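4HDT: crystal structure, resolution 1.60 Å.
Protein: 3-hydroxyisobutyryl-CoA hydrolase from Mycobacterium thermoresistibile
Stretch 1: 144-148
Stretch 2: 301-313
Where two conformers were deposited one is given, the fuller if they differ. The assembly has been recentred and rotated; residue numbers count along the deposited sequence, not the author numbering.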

# COMPACT_ATOMS: atom_id res chain seq x y z
N GLY A 144 -5.16 2.86 11.39
CA GLY A 144 -6.36 2.37 12.00
C GLY A 144 -6.21 1.07 12.77
O GLY A 144 -7.13 0.70 13.56
N ILE A 145 -5.10 0.37 12.54
CA ILE A 145 -4.80 -0.85 13.33
C ILE A 145 -3.51 -0.68 14.12
O ILE A 145 -2.87 -1.67 14.52
CB ILE A 145 -4.78 -2.14 12.46
CG1 ILE A 145 -3.80 -2.05 11.27
CG2 ILE A 145 -6.19 -2.49 11.98
CD1 ILE A 145 -3.33 -3.40 10.73
N GLY A 146 -3.07 0.55 14.35
CA GLY A 146 -1.86 0.76 15.11
C GLY A 146 -0.58 0.43 14.39
O GLY A 146 0.45 0.22 15.05
N PHE A 147 -0.63 0.45 13.07
CA PHE A 147 0.50 0.09 12.19
C PHE A 147 0.83 1.31 11.35
O PHE A 147 0.14 2.38 11.44
CB PHE A 147 0.12 -1.17 11.38
CG PHE A 147 1.26 -1.85 10.66
CD1 PHE A 147 2.38 -2.32 11.31
CD2 PHE A 147 1.13 -2.14 9.30
CE1 PHE A 147 3.36 -3.02 10.61
CE2 PHE A 147 2.09 -2.86 8.60
CZ PHE A 147 3.24 -3.24 9.24
N ILE A 148 1.89 1.20 10.55
CA ILE A 148 2.40 2.30 9.73
C ILE A 148 2.45 1.80 8.29
O ILE A 148 2.88 0.66 8.07
CB ILE A 148 3.78 2.77 10.23
CG1 ILE A 148 3.72 3.31 11.69
CG2 ILE A 148 4.39 3.81 9.30
CD1 ILE A 148 3.84 2.29 12.78
N LYS A 301 6.40 -5.04 18.82
CA LYS A 301 6.57 -4.93 20.26
C LYS A 301 5.55 -3.97 20.90
O LYS A 301 5.48 -3.83 22.11
CB LYS A 301 8.00 -4.48 20.62
N SER A 302 4.73 -3.33 20.07
CA SER A 302 3.78 -2.32 20.56
C SER A 302 2.45 -2.86 21.08
O SER A 302 1.92 -3.83 20.57
CB SER A 302 3.52 -1.29 19.46
OG SER A 302 2.68 -1.78 18.40
N HIS A 303 1.88 -2.14 22.05
CA HIS A 303 0.52 -2.35 22.48
C HIS A 303 -0.46 -2.11 21.33
O HIS A 303 -1.39 -2.87 21.14
CB HIS A 303 0.21 -1.38 23.62
CG HIS A 303 -1.25 -1.30 23.99
ND1 HIS A 303 -2.16 -0.54 23.30
CD2 HIS A 303 -1.94 -1.89 24.99
CE1 HIS A 303 -3.35 -0.65 23.86
NE2 HIS A 303 -3.24 -1.48 24.89
N ASP A 304 -0.27 -1.04 20.57
CA ASP A 304 -1.31 -0.65 19.64
C ASP A 304 -1.48 -1.57 18.44
O ASP A 304 -2.56 -1.69 17.90
CB ASP A 304 -1.14 0.79 19.17
CG ASP A 304 -1.65 1.81 20.19
OD1 ASP A 304 -2.01 1.40 21.33
OD2 ASP A 304 -1.70 3.01 19.85
N LEU A 305 -0.41 -2.22 17.97
CA LEU A 305 -0.58 -3.14 16.86
C LEU A 305 -1.54 -4.28 17.23
O LEU A 305 -2.48 -4.59 16.50
CB LEU A 305 0.76 -3.71 16.39
CG LEU A 305 0.65 -4.63 15.18
CD1 LEU A 305 0.08 -3.94 13.95
CD2 LEU A 305 1.98 -5.30 14.90
N VAL A 306 -1.34 -4.87 18.40
CA VAL A 306 -2.20 -5.98 18.85
C VAL A 306 -3.63 -5.50 19.11
O VAL A 306 -4.61 -6.11 18.67
CB VAL A 306 -1.55 -6.65 20.09
CG1 VAL A 306 -2.50 -7.64 20.75
CG2 VAL A 306 -0.25 -7.32 19.66
N GLU A 307 -3.75 -4.38 19.83
CA GLU A 307 -5.03 -3.80 20.16
C GLU A 307 -5.77 -3.41 18.88
O GLU A 307 -6.99 -3.63 18.76
CB GLU A 307 -4.82 -2.61 21.09
CG GLU A 307 -6.08 -1.82 21.43
CD GLU A 307 -7.15 -2.57 22.17
OE1 GLU A 307 -6.99 -3.74 22.54
OE2 GLU A 307 -8.21 -1.97 22.43
N GLY A 308 -5.05 -2.76 17.95
CA GLY A 308 -5.64 -2.33 16.69
C GLY A 308 -6.19 -3.47 15.86
O GLY A 308 -7.34 -3.45 15.40
N ILE A 309 -5.41 -4.52 15.69
CA ILE A 309 -5.87 -5.63 14.90
C ILE A 309 -6.98 -6.36 15.66
O ILE A 309 -7.96 -6.79 15.05
CB ILE A 309 -4.74 -6.60 14.58
CG1 ILE A 309 -3.69 -5.95 13.65
CG2 ILE A 309 -5.29 -7.89 13.98
CD1 ILE A 309 -2.45 -6.78 13.48
N ARG A 310 -6.84 -6.53 16.97
CA ARG A 310 -7.90 -7.15 17.79
C ARG A 310 -9.25 -6.48 17.58
O ARG A 310 -10.28 -7.14 17.38
CB ARG A 310 -7.54 -7.09 19.29
CG ARG A 310 -8.54 -7.79 20.22
CD ARG A 310 -8.56 -7.18 21.62
NE ARG A 310 -9.01 -5.79 21.62
CZ ARG A 310 -10.24 -5.40 21.31
NH1 ARG A 310 -11.14 -6.31 20.96
NH2 ARG A 310 -10.57 -4.12 21.35
N ALA A 311 -9.25 -5.16 17.66
CA ALA A 311 -10.49 -4.41 17.52
C ALA A 311 -11.13 -4.62 16.15
O ALA A 311 -12.36 -4.71 16.06
CB ALA A 311 -10.26 -2.93 17.78
N GLN A 312 -10.31 -4.69 15.10
CA GLN A 312 -10.80 -4.95 13.74
C GLN A 312 -11.48 -6.30 13.67
O GLN A 312 -12.56 -6.43 13.11
CB GLN A 312 -9.66 -4.88 12.71
N LEU A 313 -10.85 -7.32 14.27
CA LEU A 313 -11.39 -8.68 14.23
C LEU A 313 -12.62 -8.87 15.12
O LEU A 313 -13.55 -9.57 14.73
CB LEU A 313 -10.33 -9.68 14.66
CG LEU A 313 -9.08 -9.75 13.80
CD1 LEU A 313 -8.08 -10.69 14.45
CD2 LEU A 313 -9.39 -10.18 12.37
O HOH W 1 -8.71 -1.08 14.99
O HOH W 2 2.59 0.44 16.73

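This is a close backbone packing of a short irregular segment against a helix, made possible by two glycines and held by apolar contacts, CA-H...O contacts and bridging waters, with no direct hydrogen bond among the modelled atoms. The closest CA atoms across the contact are those of I145 and G308, 3.8 Å apart. Neither glycine could carry a side chain here. An ideal CB on G308 would lie 2.2 Å from I145 O, and one on G146 would lie 2.3 Å from D304 O; both are clashes. G146 also has a positive phi, which by itself favours glycine.

I145 O rests on the helix and receives CA-H...O contacts from L305 CA and G308 CA, each at 3.6 Å. D304 O is 3.4 Å from I145 O, but both are acceptors; D304 O instead accepts from G308 N within the helix, at 2.7 Å.

Apolar side chains extend the contact. I145 CD1 lies 3.9 Å from I309 CG1, and F147 CB lies 3.8 Å from L305 CD1.

Two waters link the stretches. Water 1 donates to G144 O and G308 O, both at 2.8 Å. Water 2 donates to G146 O at 2.7 Å and to S302 OG at 2.8 Å. S302 OG also caps the helix, accepting from L305 N at 3.2 Å.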